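Local coordinates for protein putative NAD(P)H-dependent FMN-containing oxidoreductase YwqN (Bacillus subtilis, PDB 1RLI) that probably acts as an FMN-containing oxidoreductase that uses NADPH as its reductant, in the SsuE family of flavoproteins, at residues 60-65 with 98-103; 20-25 with 119-124; 134-139 with 151-156. One frame throughout, in Å; residues are numbered along the deposited sequence.

In the fold
From the N terminus, helix 18-27 supplies the first half of contact 2, whose loop closes 94 residues later at strand 117-124. Contact 1 lies wholly within that loop, joining the start of helix 62-70 to the segment on helix 97-100. Contact 3 follows in series, a short closure of helix 133-146 onto strand 149-157, and no two loops cross. Contacts 2 and 3 use neighbouring parallel strands, linked by a probable hydrogen bond of 2.8 Å from G156 N to A122 O, and load opposite faces of the sheet: I121 meets helix 18-27, V120 meets I136. Contact 1 stands apart, its centre about 24 Å from the centre of each of the others.

Contact 1. Residues 60-65 with 98-103; sequences DDYDSI and SQTLRD
Y62, in the first turn of helix 62-70, reaches across to T100 through its phenol oxygen: OH and T100 OG1 are 2.7 Å apart, a hydrogen bond in which either hydroxyl could be the donor. With CG anti to the backbone N (chi1 178°), the ring extends away from its own helix toward T100. OG1 sits at the ring edge, in its plane, and 3.3 Å from CE2; the angle CZ-OH...OG1 is about 110°, as expected for a phenol. In this flavodoxin-like alpha/beta fold, helix 62-70 covers the sheet, with I65 packed on I35 and L37 of strand 33-41. OG1 also makes a weak hydrogen bond to the carbonyl O of R96. The ring of F93 meets that of Y62 with planes at about 60°, and F106 and F109 touch T100, so this buried polar pair lies among aromatic neighbours. The next residue, D63, brings OD1 to 4.6 Å from D103 OD2; R105 makes a salt bridge to each carboxylate, which probably offsets their repulsion. D103 is placed by a type I turn from T100, with D103 N bonded to T100 O at 3.1 Å.

Contact 2. Residues 20-25 with 119-124; sequences DVLAEK and YVIAVG
A23 and I121 mark the closest backbone approach, CA to CA 7.0 Å, where the helical segment 20-25 runs over the strand segment 119-124 with axes 8.8 Å apart and directions at 147°, nearer antiparallel than parallel. I121 carries the middle of the interface with two branches. Its CG2, anti to the backbone N, lies 3.6 Å from L22 CB, while CD1, at the end of the extended CG1 arm (chi2 172°), rests against the helix backbone, 3.7 Å from A23 CA. The small side chain of A23 lets that methyl come in close. L22 leans along the strand to its next inward-facing residue: L22 CD1 meets V123 CG2 at 3.5 Å, slightly tight for two methyls. L22 also touches L171 and A174 of helix 168-175. This is the packing of a flavodoxin-like fold, whose first helix follows strand 6-10; D20, at the start of the segment, bonds to N10 and S15 and so ties the helix to the loop that in such flavoproteins usually receives the FMN phosphate. No hydrogen bond spans the interface: four buried apolar residues hold helix to sheet by shape and exclusion of water.

Contact 3. Residues 134-139 with 151-156; sequences PLIQQF and KGYVLG
One face of the Y153 ring receives I136: its CG2 stands 4.0 Å from the ring centroid and 16° off the normal, a CH-pi contact displaced toward the CD2 rim, where CG2 and Y153 CD2 are 3.9 Å apart. Further along the same side chain, I136 CD1 approaches CG of Y153 at 4.1 Å, so that CG2 lies over the face and the CD1 methyl on that same side, just beyond the rim. The two side chains cross at about a right angle. Y153 CG lies between its backbone N and carbonyl carbon, and with chi1 62° the ring presents a face to I136. L155, two residues along the strand, adds a second apolar partner for I136: its CD2 is 4.1 Å from I136 CG1, the two side chains sliding past each other in opposite directions. The segments belong to a beta-alpha-beta crossover in which strand 117-124, touched by I136 at V120, leads through helix 133-146 to the parallel edge strand 149-157. Q137 packs on its counterparts in the other three subunits. At the far end of the ring the Y153 hydroxyl bonds to K129 O of the third subunit, whose L133 packs on both Y153 and I136. Within the chain the contact is purely apolar, so I136 is held by dispersion and CH-pi attraction, while the polar end of Y153 links this helix-strand packing to the third subunit.

Contact 1. Residues 60-65 with 98-103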
ATOM      1  N   ASP D  60     -28.309 -15.995   5.448  1.00 25.64           N
ATOM      2  CA  ASP D  60     -29.744 -15.981   5.689  1.00 26.96           C
ATOM      3  C   ASP D  60     -30.110 -14.924   6.718  1.00 25.78           C
ATOM      4  O   ASP D  60     -31.205 -14.346   6.660  1.00 25.75           O
ATOM      5  CB  ASP D  60     -30.215 -17.357   6.180  1.00 32.70           C
ATOM      6  CG  ASP D  60     -30.098 -18.432   5.112  1.00 39.03           C
ATOM      7  OD1 ASP D  60     -29.002 -18.605   4.540  1.00 44.43           O
ATOM      8  OD2 ASP D  60     -31.110 -19.114   4.842  1.00 43.61           O
ATOM      9  N   ASP D  61     -29.195 -14.646   7.645  1.00 21.30           N
ATOM     10  CA  ASP D  61     -29.476 -13.669   8.690  1.00 22.83           C
ATOM     11  C   ASP D  61     -28.825 -12.296   8.471  1.00 21.86           C
ATOM     12  O   ASP D  61     -28.654 -11.519   9.416  1.00 19.52           O
ATOM     13  CB  ASP D  61     -29.073 -14.246  10.054  1.00 24.95           C
ATOM     14  CG  ASP D  61     -27.566 -14.420  10.209  1.00 26.30           C
ATOM     15  OD1 ASP D  61     -26.861 -14.665   9.198  1.00 26.21           O
ATOM     16  OD2 ASP D  61     -27.095 -14.323  11.361  1.00 27.08           O
ATOM     17  N   TYR D  62     -28.506 -11.992   7.213  1.00 21.15           N
ATOM     18  CA  TYR D  62     -27.866 -10.716   6.871  1.00 20.25           C
ATOM     19  C   TYR D  62     -28.656  -9.486   7.322  1.00 21.82           C
ATOM     20  O   TYR D  62     -28.077  -8.571   7.902  1.00 20.17           O
ATOM     21  CB  TYR D  62     -27.589 -10.663   5.355  1.00 19.07           C
ATOM     22  CG  TYR D  62     -26.961  -9.369   4.877  1.00 17.79           C
ATOM     23  CD1 TYR D  62     -25.585  -9.175   4.934  1.00 18.40           C
ATOM     24  CD2 TYR D  62     -27.751  -8.347   4.366  1.00 17.54           C
ATOM     25  CE1 TYR D  62     -25.001  -7.985   4.484  1.00 17.76           C
ATOM     26  CE2 TYR D  62     -27.175  -7.140   3.919  1.00 18.77           C
ATOM     27  CZ  TYR D  62     -25.798  -6.974   3.981  1.00 17.85           C
ATOM     28  OH  TYR D  62     -25.226  -5.793   3.540  1.00 15.72           O
ATOM     29  N   ASP D  63     -29.968  -9.435   7.058  1.00 21.01           N
ATOM     30  CA  ASP D  63     -30.768  -8.282   7.482  1.00 23.98           C
ATOM     31  C   ASP D  63     -30.743  -8.096   8.997  1.00 20.97           C
ATOM     32  O   ASP D  63     -30.694  -6.967   9.472  1.00 22.37           O
ATOM     33  CB  ASP D  63     -32.237  -8.401   7.025  1.00 27.14           C
ATOM     34  CG  ASP D  63     -32.388  -8.344   5.515  1.00 33.29           C
ATOM     35  OD1 ASP D  63     -31.515  -7.750   4.841  1.00 33.09           O
ATOM     36  OD2 ASP D  63     -33.397  -8.890   5.001  1.00 36.60           O
ATOM     37  N   SER D  64     -30.799  -9.192   9.752  1.00 21.47           N
ATOM     38  CA  SER D  64     -30.745  -9.107  11.215  1.00 23.28           C
ATOM     39  C   SER D  64     -29.403  -8.529  11.668  1.00 21.83           C
ATOM     40  O   SER D  64     -29.324  -7.798  12.665  1.00 20.50           O
ATOM     41  CB  SER D  64     -30.931 -10.493  11.840  1.00 24.56           C
ATOM     42  OG  SER D  64     -32.288 -10.878  11.756  1.00 35.16           O
ATOM     43  N   ILE D  65     -28.347  -8.868  10.937  1.00 19.79           N
ATOM     44  CA  ILE D  65     -27.017  -8.371  11.274  1.00 19.36           C
ATOM     45  C   ILE D  65     -26.930  -6.870  11.025  1.00 19.66           C
ATOM     46  O   ILE D  65     -26.447  -6.112  11.873  1.00 18.21           O
ATOM     47  CB  ILE D  65     -25.942  -9.129  10.479  1.00 20.39           C
ATOM     48  CG1 ILE D  65     -25.902 -10.574  10.987  1.00 21.16           C
ATOM     49  CG2 ILE D  65     -24.553  -8.443  10.632  1.00 19.47           C
ATOM     50  CD1 ILE D  65     -24.967 -11.511  10.228  1.00 22.52           C
ATOM     51  N   SER D  98     -23.294  -3.086  -1.009  1.00 14.99           N
ATOM     52  CA  SER D  98     -23.716  -2.464  -2.262  1.00 15.64           C
ATOM     53  C   SER D  98     -25.235  -2.596  -2.395  1.00 17.54           C
ATOM     54  O   SER D  98     -25.900  -1.684  -2.894  1.00 19.07           O
ATOM     55  CB  SER D  98     -23.033  -3.126  -3.464  1.00 16.45           C
ATOM     56  OG  SER D  98     -21.689  -2.670  -3.549  1.00 17.39           O
ATOM     57  N   GLN D  99     -25.758  -3.736  -1.963  1.00 18.07           N
ATOM     58  CA  GLN D  99     -27.198  -3.988  -2.011  1.00 19.33           C
ATOM     59  C   GLN D  99     -27.921  -3.147  -0.971  1.00 18.11           C
ATOM     60  O   GLN D  99     -28.955  -2.551  -1.244  1.00 16.31           O
ATOM     61  CB  GLN D  99     -27.505  -5.466  -1.730  1.00 22.08           C
ATOM     62  CG  GLN D  99     -27.365  -6.383  -2.927  1.00 24.25           C
ATOM     63  CD  GLN D  99     -27.531  -7.863  -2.556  1.00 29.73           C
ATOM     64  OE1 GLN D  99     -28.467  -8.263  -1.829  1.00 28.22           O
ATOM     65  NE2 GLN D  99     -26.621  -8.684  -3.064  1.00 31.83           N
ATOM     66  N   THR D 100     -27.375  -3.105   0.233  1.00 16.42           N
ATOM     67  CA  THR D 100     -28.005  -2.350   1.301  1.00 15.01           C
ATOM     68  C   THR D 100     -28.061  -0.864   1.003  1.00 18.61           C
ATOM     69  O   THR D 100     -28.977  -0.178   1.450  1.00 18.46           O
ATOM     70  CB  THR D 100     -27.272  -2.632   2.623  1.00 17.77           C
ATOM     71  OG1 THR D 100     -27.169  -4.057   2.782  1.00 14.63           O
ATOM     72  CG2 THR D 100     -28.015  -2.041   3.784  1.00 16.01           C
ATOM     73  N   LEU D 101     -27.094  -0.362   0.238  1.00 15.97           N
ATOM     74  CA  LEU D 101     -27.071   1.051  -0.124  1.00 18.12           C
ATOM     75  C   LEU D 101     -28.206   1.389  -1.089  1.00 18.77           C
ATOM     76  O   LEU D 101     -28.465   2.564  -1.365  1.00 19.49           O
ATOM     77  CB  LEU D 101     -25.724   1.409  -0.751  1.00 18.74           C
ATOM     78  CG  LEU D 101     -24.583   1.547   0.268  1.00 17.67           C
ATOM     79  CD1 LEU D 101     -23.237   1.439  -0.435  1.00 17.51           C
ATOM     80  CD2 LEU D 101     -24.696   2.886   0.977  1.00 18.99           C
ATOM     81  N   ARG D 102     -28.891   0.357  -1.586  1.00 18.40           N
ATOM     82  CA  ARG D 102     -30.009   0.550  -2.511  1.00 20.92           C
ATOM     83  C   ARG D 102     -31.282  -0.045  -1.909  1.00 21.20           C
ATOM     84  O   ARG D 102     -32.315  -0.114  -2.578  1.00 20.20           O
ATOM     85  CB  ARG D 102     -29.709  -0.161  -3.846  1.00 24.47           C
ATOM     86  CG  ARG D 102     -28.396   0.287  -4.498  1.00 32.17           C
ATOM     87  CD  ARG D 102     -28.226  -0.235  -5.928  1.00 34.99           C
ATOM     88  NE  ARG D 102     -28.116  -1.688  -5.993  1.00 38.66           N
ATOM     89  CZ  ARG D 102     -26.978  -2.357  -6.163  1.00 37.47           C
ATOM     90  NH1 ARG D 102     -25.829  -1.707  -6.295  1.00 38.81           N
ATOM     91  NH2 ARG D 102     -26.989  -3.683  -6.185  1.00 37.00           N
ATOM     92  N   ASP D 103     -31.201  -0.462  -0.644  1.00 19.22           N
ATOM     93  CA  ASP D 103     -32.315  -1.139   0.047  1.00 19.50           C
ATOM     94  C   ASP D 103     -33.301  -0.172   0.707  1.00 19.55           C
ATOM     95  O   ASP D 103     -32.951   0.498   1.661  1.00 20.28           O
ATOM     96  CB  ASP D 103     -31.703  -2.084   1.101  1.00 20.73           C
ATOM     97  CG  ASP D 103     -32.695  -3.071   1.680  1.00 22.58           C
ATOM     98  OD1 ASP D 103     -33.908  -2.823   1.623  1.00 22.25           O
ATOM     99  OD2 ASP D 103     -32.249  -4.108   2.207  1.00 23.08           O
TER

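Contact 2. Residues 20-25 with 119-124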
ATOM      1  N   ASP D  20     -11.258 -14.578  17.664  1.00 30.52           N
ATOM      2  CA  ASP D  20     -12.160 -14.443  18.806  1.00 31.20           C
ATOM      3  C   ASP D  20     -11.409 -13.936  20.024  1.00 27.14           C
ATOM      4  O   ASP D  20     -11.859 -13.023  20.723  1.00 27.90           O
ATOM      5  CB  ASP D  20     -12.790 -15.791  19.163  1.00 34.93           C
ATOM      6  CG  ASP D  20     -13.722 -16.306  18.093  1.00 41.25           C
ATOM      7  OD1 ASP D  20     -14.789 -16.845  18.461  1.00 43.34           O
ATOM      8  OD2 ASP D  20     -13.390 -16.186  16.894  1.00 44.03           O
ATOM      9  N   VAL D  21     -10.264 -14.552  20.275  1.00 27.47           N
ATOM     10  CA  VAL D  21      -9.423 -14.198  21.407  1.00 26.98           C
ATOM     11  C   VAL D  21      -9.004 -12.731  21.380  1.00 24.71           C
ATOM     12  O   VAL D  21      -9.169 -12.027  22.369  1.00 24.98           O
ATOM     13  CB  VAL D  21      -8.160 -15.096  21.453  1.00 27.57           C
ATOM     14  CG1 VAL D  21      -7.198 -14.604  22.524  1.00 30.81           C
ATOM     15  CG2 VAL D  21      -8.563 -16.548  21.727  1.00 29.06           C
ATOM     16  N   LEU D  22      -8.462 -12.264  20.251  1.00 24.57           N
ATOM     17  CA  LEU D  22      -8.029 -10.878  20.169  1.00 24.75           C
ATOM     18  C   LEU D  22      -9.183  -9.905  20.325  1.00 25.69           C
ATOM     19  O   LEU D  22      -9.028  -8.849  20.930  1.00 25.65           O
ATOM     20  CB  LEU D  22      -7.320 -10.594  18.839  1.00 27.29           C
ATOM     21  CG  LEU D  22      -5.832 -10.920  18.765  1.00 28.92           C
ATOM     22  CD1 LEU D  22      -5.261 -10.493  17.409  1.00 28.14           C
ATOM     23  CD2 LEU D  22      -5.114 -10.185  19.890  1.00 25.60           C
ATOM     24  N   ALA D  23     -10.340 -10.264  19.775  1.00 25.87           N
ATOM     25  CA  ALA D  23     -11.503  -9.389  19.866  1.00 29.24           C
ATOM     26  C   ALA D  23     -11.943  -9.230  21.313  1.00 30.12           C
ATOM     27  O   ALA D  23     -12.298  -8.132  21.742  1.00 30.82           O
ATOM     28  CB  ALA D  23     -12.644  -9.937  19.033  1.00 29.27           C
ATOM     29  N   GLU D  24     -11.911 -10.325  22.067  1.00 32.74           N
ATOM     30  CA  GLU D  24     -12.315 -10.265  23.467  1.00 35.02           C
ATOM     31  C   GLU D  24     -11.426  -9.328  24.278  1.00 33.50           C
ATOM     32  O   GLU D  24     -11.903  -8.655  25.191  1.00 34.35           O
ATOM     33  CB  GLU D  24     -12.314 -11.662  24.083  1.00 39.08           C
ATOM     34  CG  GLU D  24     -12.869 -11.707  25.502  1.00 46.90           C
ATOM     35  CD  GLU D  24     -14.289 -11.160  25.599  1.00 50.51           C
ATOM     36  OE1 GLU D  24     -15.134 -11.536  24.755  1.00 53.29           O
ATOM     37  OE2 GLU D  24     -14.562 -10.362  26.525  1.00 53.25           O
ATOM     38  N   LYS D  25     -10.137  -9.279  23.943  1.00 33.69           N
ATOM     39  CA  LYS D  25      -9.194  -8.401  24.634  1.00 32.31           C
ATOM     40  C   LYS D  25      -9.574  -6.945  24.361  1.00 31.99           C
ATOM     41  O   LYS D  25      -9.478  -6.083  25.244  1.00 29.58           O
ATOM     42  CB  LYS D  25      -7.762  -8.642  24.134  1.00 35.82           C
ATOM     43  CG  LYS D  25      -7.272 -10.077  24.282  1.00 39.71           C
ATOM     44  CD  LYS D  25      -6.945 -10.435  25.722  1.00 43.70           C
ATOM     45  CE  LYS D  25      -5.696  -9.707  26.196  1.00 46.74           C
ATOM     46  NZ  LYS D  25      -5.229 -10.178  27.532  1.00 49.11           N
ATOM     47  N   TYR D 119     -12.798  -0.182  13.517  1.00 16.19           N
ATOM     48  CA  TYR D 119     -11.515  -0.751  13.940  1.00 15.31           C
ATOM     49  C   TYR D 119     -11.390  -2.086  13.247  1.00 16.57           C
ATOM     50  O   TYR D 119     -12.402  -2.704  12.892  1.00 15.52           O
ATOM     51  CB  TYR D 119     -11.475  -1.029  15.440  1.00 16.07           C
ATOM     52  CG  TYR D 119     -11.478   0.216  16.286  1.00 19.19           C
ATOM     53  CD1 TYR D 119     -10.283   0.748  16.788  1.00 17.19           C
ATOM     54  CD2 TYR D 119     -12.680   0.859  16.598  1.00 20.79           C
ATOM     55  CE1 TYR D 119     -10.292   1.896  17.594  1.00 22.65           C
ATOM     56  CE2 TYR D 119     -12.697   2.006  17.403  1.00 20.22           C
ATOM     57  CZ  TYR D 119     -11.501   2.511  17.898  1.00 21.09           C
ATOM     58  OH  TYR D 119     -11.537   3.627  18.719  1.00 23.26           O
ATOM     59  N   VAL D 120     -10.154  -2.552  13.077  1.00 15.25           N
ATOM     60  CA  VAL D 120      -9.913  -3.842  12.433  1.00 14.28           C
ATOM     61  C   VAL D 120      -8.944  -4.700  13.252  1.00 16.31           C
ATOM     62  O   VAL D 120      -7.946  -4.197  13.757  1.00 15.64           O
ATOM     63  CB  VAL D 120      -9.288  -3.660  11.015  1.00 14.50           C
ATOM     64  CG1 VAL D 120      -8.869  -5.021  10.441  1.00 16.32           C
ATOM     65  CG2 VAL D 120     -10.302  -2.969  10.063  1.00 13.55           C
ATOM     66  N   ILE D 121      -9.250  -5.987  13.379  1.00 15.85           N
ATOM     67  CA  ILE D 121      -8.359  -6.941  14.051  1.00 17.25           C
ATOM     68  C   ILE D 121      -8.172  -8.037  12.997  1.00 17.39           C
ATOM     69  O   ILE D 121      -9.154  -8.641  12.563  1.00 18.03           O
ATOM     70  CB  ILE D 121      -9.002  -7.576  15.310  1.00 18.37           C
ATOM     71  CG1 ILE D 121      -9.207  -6.501  16.383  1.00 18.20           C
ATOM     72  CG2 ILE D 121      -8.112  -8.693  15.833  1.00 20.33           C
ATOM     73  CD1 ILE D 121      -9.999  -6.980  17.568  1.00 20.76           C
ATOM     74  N   ALA D 122      -6.933  -8.274  12.570  1.00 15.24           N
ATOM     75  CA  ALA D 122      -6.655  -9.286  11.554  1.00 15.76           C
ATOM     76  C   ALA D 122      -5.482 -10.152  11.994  1.00 17.64           C
ATOM     77  O   ALA D 122      -4.452  -9.650  12.458  1.00 17.64           O
ATOM     78  CB  ALA D 122      -6.343  -8.623  10.204  1.00 19.09           C
ATOM     79  N   VAL D 123      -5.648 -11.453  11.848  1.00 17.78           N
ATOM     80  CA  VAL D 123      -4.615 -12.383  12.271  1.00 18.06           C
ATOM     81  C   VAL D 123      -4.211 -13.262  11.114  1.00 20.49           C
ATOM     82  O   VAL D 123      -5.069 -13.817  10.443  1.00 20.08           O
ATOM     83  CB  VAL D 123      -5.131 -13.287  13.419  1.00 21.35           C
ATOM     84  CG1 VAL D 123      -4.016 -14.226  13.881  1.00 21.18           C
ATOM     85  CG2 VAL D 123      -5.625 -12.434  14.571  1.00 23.01           C
ATOM     86  N   GLY D 124      -2.900 -13.400  10.910  1.00 21.27           N
ATOM     87  CA  GLY D 124      -2.384 -14.221   9.826  1.00 24.56           C
ATOM     88  C   GLY D 124      -1.102 -14.922  10.241  1.00 24.95           C
ATOM     89  O   GLY D 124      -0.455 -14.509  11.199  1.00 23.54           O
TER

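Contact 3. Residues 134-139 with 151-156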
ATOM      1  N   PRO D 134      -1.470  -4.467   2.815  1.00 14.41           N
ATOM      2  CA  PRO D 134      -2.404  -4.142   1.727  1.00 14.55           C
ATOM      3  C   PRO D 134      -3.851  -4.296   2.210  1.00 13.09           C
ATOM      4  O   PRO D 134      -4.727  -3.509   1.835  1.00 12.99           O
ATOM      5  CB  PRO D 134      -2.054  -5.168   0.656  1.00 13.99           C
ATOM      6  CG  PRO D 134      -0.559  -5.256   0.796  1.00 15.21           C
ATOM      7  CD  PRO D 134      -0.380  -5.329   2.324  1.00 13.98           C
ATOM      8  N   LEU D 135      -4.102  -5.310   3.033  1.00 10.77           N
ATOM      9  CA  LEU D 135      -5.473  -5.513   3.534  1.00 13.49           C
ATOM     10  C   LEU D 135      -5.916  -4.318   4.395  1.00 11.77           C
ATOM     11  O   LEU D 135      -7.049  -3.851   4.315  1.00 12.91           O
ATOM     12  CB  LEU D 135      -5.569  -6.821   4.362  1.00 13.87           C
ATOM     13  CG  LEU D 135      -6.874  -6.995   5.159  1.00 14.86           C
ATOM     14  CD1 LEU D 135      -8.106  -6.967   4.210  1.00 15.56           C
ATOM     15  CD2 LEU D 135      -6.804  -8.355   5.914  1.00 14.72           C
ATOM     16  N   ILE D 136      -5.033  -3.831   5.245  1.00 11.80           N
ATOM     17  CA  ILE D 136      -5.387  -2.687   6.077  1.00 12.25           C
ATOM     18  C   ILE D 136      -5.669  -1.490   5.171  1.00 13.01           C
ATOM     19  O   ILE D 136      -6.587  -0.732   5.428  1.00 12.38           O
ATOM     20  CB  ILE D 136      -4.259  -2.359   7.093  1.00 11.31           C
ATOM     21  CG1 ILE D 136      -4.068  -3.554   8.043  1.00 12.51           C
ATOM     22  CG2 ILE D 136      -4.612  -1.106   7.918  1.00 13.80           C
ATOM     23  CD1 ILE D 136      -5.348  -3.930   8.831  1.00 15.89           C
ATOM     24  N   GLN D 137      -4.890  -1.325   4.102  1.00 11.75           N
ATOM     25  CA  GLN D 137      -5.123  -0.199   3.190  1.00 12.82           C
ATOM     26  C   GLN D 137      -6.425  -0.382   2.415  1.00 16.02           C
ATOM     27  O   GLN D 137      -7.087   0.593   2.049  1.00 15.39           O
ATOM     28  CB  GLN D 137      -3.938  -0.033   2.238  1.00 16.17           C
ATOM     29  CG  GLN D 137      -2.659   0.324   2.970  1.00 20.49           C
ATOM     30  CD  GLN D 137      -1.470   0.433   2.032  1.00 25.33           C
ATOM     31  OE1 GLN D 137      -1.006  -0.570   1.483  1.00 33.67           O
ATOM     32  NE2 GLN D 137      -0.982   1.647   1.833  1.00 26.74           N
ATOM     33  N   GLN D 138      -6.811  -1.632   2.189  1.00 13.90           N
ATOM     34  CA  GLN D 138      -8.058  -1.909   1.508  1.00 13.95           C
ATOM     35  C   GLN D 138      -9.169  -1.480   2.469  1.00 15.41           C
ATOM     36  O   GLN D 138     -10.118  -0.800   2.062  1.00 12.47           O
ATOM     37  CB  GLN D 138      -8.141  -3.411   1.209  1.00 15.90           C
ATOM     38  CG  GLN D 138      -9.302  -3.851   0.347  1.00 19.62           C
ATOM     39  CD  GLN D 138      -9.153  -5.328  -0.012  1.00 27.91           C
ATOM     40  OE1 GLN D 138      -9.263  -6.196   0.856  1.00 28.96           O
ATOM     41  NE2 GLN D 138      -8.859  -5.611  -1.282  1.00 25.52           N
ATOM     42  N   PHE D 139      -9.048  -1.840   3.751  1.00 14.48           N
ATOM     43  CA  PHE D 139     -10.078  -1.440   4.733  1.00 15.39           C
ATOM     44  C   PHE D 139     -10.163   0.083   4.794  1.00 15.98           C
ATOM     45  O   PHE D 139     -11.255   0.642   4.921  1.00 15.58           O
ATOM     46  CB  PHE D 139      -9.770  -1.991   6.132  1.00 13.76           C
ATOM     47  CG  PHE D 139     -10.278  -3.386   6.366  1.00 15.10           C
ATOM     48  CD1 PHE D 139     -11.649  -3.657   6.321  1.00 16.08           C
ATOM     49  CD2 PHE D 139      -9.394  -4.436   6.646  1.00 16.31           C
ATOM     50  CE1 PHE D 139     -12.146  -4.951   6.552  1.00 18.94           C
ATOM     51  CE2 PHE D 139      -9.881  -5.747   6.882  1.00 15.36           C
ATOM     52  CZ  PHE D 139     -11.260  -6.000   6.835  1.00 17.84           C
ATOM     53  N   LYS D 151     -10.376   4.251  13.053  1.00 18.37           N
ATOM     54  CA  LYS D 151      -9.703   4.612  14.300  1.00 19.15           C
ATOM     55  C   LYS D 151      -8.488   3.805  14.733  1.00 21.99           C
ATOM     56  O   LYS D 151      -7.647   4.320  15.469  1.00 21.96           O
ATOM     57  CB  LYS D 151     -10.719   4.598  15.436  1.00 21.85           C
ATOM     58  CG  LYS D 151     -11.864   5.597  15.261  1.00 25.25           C
ATOM     59  CD  LYS D 151     -11.355   7.029  15.299  1.00 32.46           C
ATOM     60  CE  LYS D 151     -12.512   8.025  15.384  1.00 36.62           C
ATOM     61  NZ  LYS D 151     -12.056   9.442  15.310  1.00 39.60           N
ATOM     62  N   GLY D 152      -8.382   2.552  14.314  1.00 17.14           N
ATOM     63  CA  GLY D 152      -7.212   1.783  14.721  1.00 18.04           C
ATOM     64  C   GLY D 152      -7.332   0.344  14.286  1.00 17.08           C
ATOM     65  O   GLY D 152      -8.403  -0.069  13.846  1.00 16.57           O
ATOM     66  N   TYR D 153      -6.239  -0.410  14.388  1.00 15.83           N
ATOM     67  CA  TYR D 153      -6.260  -1.824  14.017  1.00 15.31           C
ATOM     68  C   TYR D 153      -5.161  -2.546  14.755  1.00 16.05           C
ATOM     69  O   TYR D 153      -4.296  -1.929  15.383  1.00 15.20           O
ATOM     70  CB  TYR D 153      -6.019  -2.004  12.512  1.00 15.02           C
ATOM     71  CG  TYR D 153      -4.663  -1.498  12.071  1.00 16.58           C
ATOM     72  CD1 TYR D 153      -3.527  -2.320  12.110  1.00 19.73           C
ATOM     73  CD2 TYR D 153      -4.507  -0.164  11.679  1.00 18.87           C
ATOM     74  CE1 TYR D 153      -2.264  -1.804  11.767  1.00 23.42           C
ATOM     75  CE2 TYR D 153      -3.265   0.347  11.337  1.00 23.78           C
ATOM     76  CZ  TYR D 153      -2.158  -0.467  11.383  1.00 20.10           C
ATOM     77  OH  TYR D 153      -0.941   0.094  11.032  1.00 29.24           O
ATOM     78  N   VAL D 154      -5.207  -3.867  14.665  1.00 14.54           N
ATOM     79  CA  VAL D 154      -4.192  -4.716  15.233  1.00 15.21           C
ATOM     80  C   VAL D 154      -3.902  -5.840  14.229  1.00 16.12           C
ATOM     81  O   VAL D 154      -4.830  -6.463  13.706  1.00 16.24           O
ATOM     82  CB  VAL D 154      -4.656  -5.358  16.582  1.00 19.94           C
ATOM     83  CG1 VAL D 154      -3.556  -6.294  17.103  1.00 21.43           C
ATOM     84  CG2 VAL D 154      -4.965  -4.269  17.606  1.00 21.65           C
ATOM     85  N   LEU D 155      -2.624  -6.073  13.918  1.00 16.54           N
ATOM     86  CA  LEU D 155      -2.249  -7.180  13.028  1.00 17.39           C
ATOM     87  C   LEU D 155      -1.567  -8.171  13.956  1.00 18.55           C
ATOM     88  O   LEU D 155      -0.557  -7.840  14.586  1.00 17.11           O
ATOM     89  CB  LEU D 155      -1.268  -6.727  11.947  1.00 18.88           C
ATOM     90  CG  LEU D 155      -1.884  -5.962  10.770  1.00 19.43           C
ATOM     91  CD1 LEU D 155      -0.768  -5.309   9.948  1.00 18.99           C
ATOM     92  CD2 LEU D 155      -2.686  -6.928   9.895  1.00 17.60           C
ATOM     93  N   GLY D 156      -2.131  -9.371  14.054  1.00 17.60           N
ATOM     94  CA  GLY D 156      -1.587 -10.376  14.952  1.00 21.18           C
ATOM     95  C   GLY D 156      -1.076 -11.585  14.208  1.00 22.99           C
ATOM     96  O   GLY D 156      -1.530 -11.883  13.111  1.00 21.02           O
TER